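Side-chain contacts in proteasome protein (Corynebacterium glutamicum ATCC 13032, PDB 2P90), which is of unknown function but belongs to the PAC2 family, whose members include proteasome assembly chaperones, a role that remains inferred here: residues 270-273 and 274-278; 260-263 and 264-267. One frame throughout, in Å; residues are numbered along the deposited sequence.

Contact 1 of 2, residues 270-273 and 274-278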
ATOM      1  N   LEU B 270      -4.647  30.334 -24.688  1.00 46.57           N
ATOM      2  CA  LEU B 270      -4.983  31.615 -24.092  1.00 46.84           C
ATOM      3  C   LEU B 270      -5.842  32.470 -25.030  1.00 46.67           C
ATOM      4  O   LEU B 270      -6.791  33.117 -24.580  1.00 46.89           O
ATOM      5  CB  LEU B 270      -3.717  32.349 -23.664  1.00 47.06           C
ATOM      6  CG  LEU B 270      -3.881  33.706 -22.990  1.00 48.01           C
ATOM      7  CD1 LEU B 270      -4.601  33.547 -21.655  1.00 47.81           C
ATOM      8  CD2 LEU B 270      -2.508  34.400 -22.831  1.00 47.63           C
ATOM      9  N   GLU B 271      -5.521  32.468 -26.325  1.00 46.44           N
ATOM     10  CA  GLU B 271      -6.399  33.079 -27.344  1.00 46.37           C
ATOM     11  C   GLU B 271      -7.780  32.449 -27.330  1.00 45.34           C
ATOM     12  O   GLU B 271      -8.768  33.140 -27.230  1.00 44.77           O
ATOM     13  CB  GLU B 271      -5.800  32.961 -28.738  1.00 46.66           C
ATOM     14  CG  GLU B 271      -4.528  33.759 -28.894  1.00 50.56           C
ATOM     15  CD  GLU B 271      -3.954  33.752 -30.309  1.00 55.94           C
ATOM     16  OE1 GLU B 271      -4.731  33.794 -31.299  1.00 57.75           O
ATOM     17  OE2 GLU B 271      -2.705  33.761 -30.416  1.00 59.38           O
ATOM     18  N   ARG B 272      -7.861  31.129 -27.387  1.00 45.30           N
ATOM     19  CA  ARG B 272      -9.177  30.521 -27.392  1.00 45.29           C
ATOM     20  C   ARG B 272      -9.981  30.922 -26.156  1.00 46.14           C
ATOM     21  O   ARG B 272     -11.169  31.238 -26.257  1.00 45.30           O
ATOM     22  CB  ARG B 272      -9.088  29.010 -27.601  1.00 45.19           C
ATOM     23  CG  ARG B 272      -8.718  28.674 -29.043  1.00 44.03           C
ATOM     24  CD  ARG B 272      -8.694  27.183 -29.356  1.00 44.05           C
ATOM     25  NE  ARG B 272      -7.561  26.533 -28.714  1.00 43.26           N
ATOM     26  CZ  ARG B 272      -6.282  26.582 -29.113  1.00 42.06           C
ATOM     27  NH1 ARG B 272      -5.914  27.238 -30.199  1.00 39.85           N
ATOM     28  NH2 ARG B 272      -5.355  25.951 -28.400  1.00 40.82           N
ATOM     29  N   TYR B 273      -9.294  30.975 -25.010  1.00 47.75           N
ATOM     30  CA  TYR B 273      -9.918  31.291 -23.736  1.00 48.96           C
ATOM     31  C   TYR B 273     -10.527  32.697 -23.651  1.00 49.28           C
ATOM     32  O   TYR B 273     -11.653  32.851 -23.190  1.00 49.10           O
ATOM     33  CB  TYR B 273      -8.958  31.033 -22.545  1.00 50.10           C
ATOM     34  CG  TYR B 273      -9.724  31.026 -21.240  1.00 50.14           C
ATOM     35  CD1 TYR B 273     -10.434  29.896 -20.856  1.00 48.59           C
ATOM     36  CD2 TYR B 273      -9.802  32.178 -20.434  1.00 49.71           C
ATOM     37  CE1 TYR B 273     -11.176  29.867 -19.689  1.00 51.55           C
ATOM     38  CE2 TYR B 273     -10.560  32.175 -19.249  1.00 51.46           C
ATOM     39  CZ  TYR B 273     -11.248  31.008 -18.887  1.00 53.30           C
ATOM     40  OH  TYR B 273     -12.021  30.948 -17.721  1.00 55.34           O
ATOM     41  N   ARG B 274      -9.792  33.714 -24.077  1.00 50.00           N
ATOM     42  CA  ARG B 274     -10.314  35.075 -24.026  1.00 52.37           C
ATOM     43  C   ARG B 274     -11.395  35.319 -25.067  1.00 51.61           C
ATOM     44  O   ARG B 274     -12.350  36.068 -24.838  1.00 51.39           O
ATOM     45  CB  ARG B 274      -9.200  36.124 -24.130  1.00 52.12           C
ATOM     46  CG  ARG B 274      -7.968  35.662 -24.834  1.00 54.59           C
ATOM     47  CD  ARG B 274      -6.950  36.836 -25.022  1.00 57.11           C
ATOM     48  NE  ARG B 274      -6.017  36.637 -26.160  1.00 64.45           N
ATOM     49  CZ  ARG B 274      -6.014  37.377 -27.273  1.00 65.74           C
ATOM     50  NH1 ARG B 274      -6.871  38.387 -27.409  1.00 66.69           N
ATOM     51  NH2 ARG B 274      -5.141  37.119 -28.245  1.00 67.27           N
ATOM     52  N   ASN B 275     -11.251  34.671 -26.216  1.00 51.46           N
ATOM     53  CA  ASN B 275     -12.299  34.697 -27.204  1.00 50.99           C
ATOM     54  C   ASN B 275     -13.615  34.177 -26.630  1.00 51.87           C
ATOM     55  O   ASN B 275     -14.668  34.762 -26.863  1.00 51.36           O
ATOM     56  CB  ASN B 275     -11.911  33.869 -28.416  1.00 50.39           C
ATOM     57  CG  ASN B 275     -12.543  34.379 -29.671  1.00 48.37           C
ATOM     58  OD1 ASN B 275     -13.713  34.094 -29.967  1.00 47.52           O
ATOM     59  ND2 ASN B 275     -11.790  35.163 -30.411  1.00 43.15           N
ATOM     60  N   ARG B 276     -13.552  33.079 -25.876  1.00 53.10           N
ATOM     61  CA  ARG B 276     -14.750  32.505 -25.263  1.00 54.44           C
ATOM     62  C   ARG B 276     -15.147  33.196 -23.948  1.00 55.63           C
ATOM     63  O   ARG B 276     -16.238  32.972 -23.442  1.00 55.62           O
ATOM     64  CB  ARG B 276     -14.587  30.997 -25.052  1.00 54.21           C
ATOM     65  CG  ARG B 276     -14.560  30.156 -26.344  1.00 54.50           C
ATOM     66  CD  ARG B 276     -13.838  28.839 -26.093  1.00 54.09           C
ATOM     67  NE  ARG B 276     -13.943  27.877 -27.184  1.00 52.54           N
ATOM     68  CZ  ARG B 276     -13.136  26.825 -27.356  1.00 52.97           C
ATOM     69  NH1 ARG B 276     -12.119  26.581 -26.520  1.00 52.19           N
ATOM     70  NH2 ARG B 276     -13.330  26.016 -28.390  1.00 51.99           N
ATOM     71  N   HIS B 277     -14.270  34.046 -23.411  1.00 57.44           N
ATOM     72  CA  HIS B 277     -14.543  34.758 -22.153  1.00 58.96           C
ATOM     73  C   HIS B 277     -14.251  36.266 -22.239  1.00 60.22           C
ATOM     74  O   HIS B 277     -13.312  36.757 -21.598  1.00 60.32           O
ATOM     75  CB  HIS B 277     -13.768  34.107 -20.996  1.00 58.91           C
ATOM     76  CG  HIS B 277     -14.063  32.648 -20.821  1.00 58.93           C
ATOM     77  ND1 HIS B 277     -15.150  32.185 -20.108  1.00 59.74           N
ATOM     78  CD2 HIS B 277     -13.426  31.548 -21.288  1.00 58.09           C
ATOM     79  CE1 HIS B 277     -15.166  30.865 -20.140  1.00 59.29           C
ATOM     80  NE2 HIS B 277     -14.130  30.452 -20.850  1.00 58.47           N
ATOM     81  N   PRO B 278     -15.051  37.007 -23.040  1.00 61.64           N
ATOM     82  CA  PRO B 278     -14.888  38.457 -23.184  1.00 62.52           C
ATOM     83  C   PRO B 278     -14.445  39.189 -21.900  1.00 63.58           C
ATOM     84  O   PRO B 278     -15.189  39.213 -20.898  1.00 64.42           O
ATOM     85  CB  PRO B 278     -16.288  38.920 -23.594  1.00 62.85           C
ATOM     86  CG  PRO B 278     -16.915  37.717 -24.292  1.00 62.92           C
ATOM     87  CD  PRO B 278     -16.150  36.489 -23.890  1.00 61.66           C
TER
HETATM   88  O   HOH W   1      -9.784  24.757 -26.960  1.00 60.33           O

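Contact 2 of 2, residues 260-263 and 264-267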
ATOM      1  N   GLY B 260       9.614  26.182 -26.553  1.00 50.61           N
ATOM      2  CA  GLY B 260       8.924  26.991 -27.569  1.00 49.43           C
ATOM      3  C   GLY B 260       7.642  26.372 -28.103  1.00 48.38           C
ATOM      4  O   GLY B 260       6.662  27.074 -28.339  1.00 48.74           O
ATOM      5  N   ALA B 261       7.635  25.058 -28.290  1.00 47.64           N
ATOM      6  CA  ALA B 261       6.409  24.351 -28.681  1.00 46.74           C
ATOM      7  C   ALA B 261       5.298  24.403 -27.590  1.00 46.07           C
ATOM      8  O   ALA B 261       4.119  24.575 -27.905  1.00 45.98           O
ATOM      9  CB  ALA B 261       6.722  22.927 -29.082  1.00 46.15           C
ATOM     10  N   LEU B 262       5.679  24.285 -26.324  1.00 45.22           N
ATOM     11  CA  LEU B 262       4.731  24.493 -25.209  1.00 45.57           C
ATOM     12  C   LEU B 262       4.268  25.949 -25.084  1.00 45.69           C
ATOM     13  O   LEU B 262       3.127  26.212 -24.666  1.00 45.86           O
ATOM     14  CB  LEU B 262       5.306  24.010 -23.868  1.00 44.69           C
ATOM     15  CG  LEU B 262       5.673  22.521 -23.716  1.00 45.66           C
ATOM     16  CD1 LEU B 262       6.595  22.257 -22.474  1.00 41.88           C
ATOM     17  CD2 LEU B 262       4.405  21.640 -23.682  1.00 44.39           C
ATOM     18  N   GLU B 263       5.152  26.881 -25.445  1.00 45.60           N
ATOM     19  CA  GLU B 263       4.844  28.311 -25.452  1.00 46.32           C
ATOM     20  C   GLU B 263       3.770  28.636 -26.473  1.00 46.91           C
ATOM     21  O   GLU B 263       2.859  29.429 -26.193  1.00 46.50           O
ATOM     22  CB  GLU B 263       6.099  29.126 -25.749  1.00 45.90           C
ATOM     23  CG  GLU B 263       7.059  29.210 -24.560  1.00 46.12           C
ATOM     24  CD  GLU B 263       8.375  29.925 -24.870  1.00 47.30           C
ATOM     25  OE1 GLU B 263       8.587  30.367 -26.037  1.00 49.72           O
ATOM     26  OE2 GLU B 263       9.204  30.041 -23.937  1.00 46.81           O
ATOM     27  N   GLN B 264       3.873  27.992 -27.639  1.00 47.71           N
ATOM     28  CA  GLN B 264       2.941  28.190 -28.742  1.00 49.66           C
ATOM     29  C   GLN B 264       1.577  27.623 -28.371  1.00 48.24           C
ATOM     30  O   GLN B 264       0.559  28.305 -28.470  1.00 48.16           O
ATOM     31  CB  GLN B 264       3.477  27.524 -30.017  1.00 49.15           C
ATOM     32  CG  GLN B 264       3.148  28.299 -31.288  1.00 53.93           C
ATOM     33  CD  GLN B 264       3.643  27.621 -32.590  1.00 54.89           C
ATOM     34  OE1 GLN B 264       3.990  26.415 -32.607  1.00 61.34           O
ATOM     35  NE2 GLN B 264       3.649  28.395 -33.696  1.00 57.91           N
ATOM     36  N   GLN B 265       1.575  26.369 -27.931  1.00 48.17           N
ATOM     37  CA  GLN B 265       0.405  25.705 -27.367  1.00 48.71           C
ATOM     38  C   GLN B 265      -0.317  26.579 -26.319  1.00 46.63           C
ATOM     39  O   GLN B 265      -1.508  26.843 -26.428  1.00 45.56           O
ATOM     40  CB  GLN B 265       0.875  24.384 -26.758  1.00 48.99           C
ATOM     41  CG  GLN B 265      -0.166  23.575 -25.989  1.00 52.03           C
ATOM     42  CD  GLN B 265       0.348  22.163 -25.643  1.00 53.47           C
ATOM     43  OE1 GLN B 265       0.218  21.703 -24.500  1.00 58.64           O
ATOM     44  NE2 GLN B 265       0.933  21.471 -26.641  1.00 59.11           N
ATOM     45  N   TYR B 266       0.451  27.056 -25.338  1.00 45.93           N
ATOM     46  CA  TYR B 266      -0.015  27.929 -24.266  1.00 44.68           C
ATOM     47  C   TYR B 266      -0.708  29.208 -24.755  1.00 44.70           C
ATOM     48  O   TYR B 266      -1.794  29.562 -24.271  1.00 42.96           O
ATOM     49  CB  TYR B 266       1.186  28.278 -23.365  1.00 44.71           C
ATOM     50  CG  TYR B 266       0.828  29.054 -22.120  1.00 43.51           C
ATOM     51  CD1 TYR B 266       0.729  28.420 -20.879  1.00 41.29           C
ATOM     52  CD2 TYR B 266       0.545  30.422 -22.190  1.00 43.10           C
ATOM     53  CE1 TYR B 266       0.385  29.142 -19.737  1.00 41.52           C
ATOM     54  CE2 TYR B 266       0.186  31.148 -21.066  1.00 44.15           C
ATOM     55  CZ  TYR B 266       0.113  30.498 -19.839  1.00 44.55           C
ATOM     56  OH  TYR B 266      -0.207  31.236 -18.724  1.00 46.98           O
ATOM     57  N   ASP B 267      -0.047  29.915 -25.682  1.00 45.50           N
ATOM     58  CA  ASP B 267      -0.531  31.204 -26.220  1.00 47.02           C
ATOM     59  C   ASP B 267      -1.803  31.002 -27.053  1.00 47.36           C
ATOM     60  O   ASP B 267      -2.764  31.783 -26.988  1.00 46.78           O
ATOM     61  CB  ASP B 267       0.558  31.870 -27.073  1.00 47.00           C
ATOM     62  CG  ASP B 267       1.752  32.329 -26.244  1.00 50.02           C
ATOM     63  OD1 ASP B 267       1.564  32.683 -25.062  1.00 51.96           O
ATOM     64  OD2 ASP B 267       2.887  32.367 -26.777  1.00 54.56           O
TER

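Contact 1 of 2, residues 270-273 and 274-278
Tyr273 and His277, one helical turn apart, form an offset stack with ring centroids 4.0 Å apart and planes inclined by 28°. The tilt brings one edge of the imidazole down onto the phenol: His277 CD2 lies 3.1 Å above the plane of the Tyr273 ring, over its centre, while Tyr273 CZ sits beneath the rim of the imidazole. A chi1 of -166° turns the phenol toward the C-terminal end of the helix, where it meets the histidine. Both side chains end in flat rings, which lets the imidazole lie over the face of the phenol while each also touches Leu169.

Charged groups occupy other sides of this part of the helix. Glu271 and Arg274 run side by side, and NH2 of Arg274 approaches the aliphatic CG of Glu271 at 3.5 Å. Glu271 OE1 is 4.5 Å from Arg274 NH2 and well out of the guanidinium plane, so the attraction is probably only a general electrostatic one. Arg272 and Arg276 share a water instead: it accepts a bond from Arg276 NH1 at 3.0 Å, in the guanidinium plane, and a weak one from Arg272 NE. Arg272 is held mainly by Ser268 and Glu269, and the glutamate probably offsets some of the positive charge.

Beneath the side chains, Asn275 N donates to Glu271 O at 3.1 Å, and Arg276 N to Arg272 O with an N-H...O angle of 151°. His277 N makes a weak bond to Arg274 O.

The contact lies at the C-terminal end of helix 253-276, at the surface, where Tyr273, Arg276 and His277 rest on Leu169, and Tyr273 also on Val167, in the loop between strands 153-157 and 173-175.

Contact 2 of 2, residues 260-263 and 264-267
Four successive i to i+4 bonds join Gly260-Glu263 to Gln264-Asp267, from Gln264 N to Gly260 O through Asp267 N to Glu263 O, with N to O distances of 2.9 to 3.1 Å, as in a regular alpha-helix.

Glu263 O is approached by more than its amide partner. Asp267 N donates to it at 3.0 Å, while the carboxylate of Asp267 folds back beside it, its OD2 also 3.0 Å away. Those two oxygens are both acceptors, and the salt bridge from OD2 to Arg149 probably compensates for their closeness. CG of Asp267 stands beside its own backbone N (chi1 -68°), which swings the acid back toward the preceding turn. Glu263 instead sends an extended chain outward, where OE2 is hydrogen-bonded to Thr148.

Tyr266 CB packs 3.1 Å from Leu262 O, and its ring then leads away to Arg149 and Val152, with a weak hydrogen bond from OH to Pro150 O. Leu262 is buried, and its aliphatic side chain suits the contact with Thr144 and Tyr204. Gln264, with its long polar chain, suits the exposed side.

The arrangement is that of a regular alpha-helix at the surface, with one side against the loops that follow strands 134-143 and 194-202.

Contacts 1 and 2 lie in series on helix 253-276, their centres about 16 Å apart, and both are surface contacts. Contact 2, in the body of the helix, is the more enclosed: it has one buried residue, and its acidic and aromatic side chains find their partners in the loop after strand 134-143. Contact 1, at the C-terminal end, has no buried residue, and more of its chemistry stays within the segment, as an aromatic stack and a water shared by two arginines. Regular backbone bonding runs through 260-267, whereas 270-278 lies at the C-terminal end of the helix. Neither contact touches another chain of the three-chain assembly.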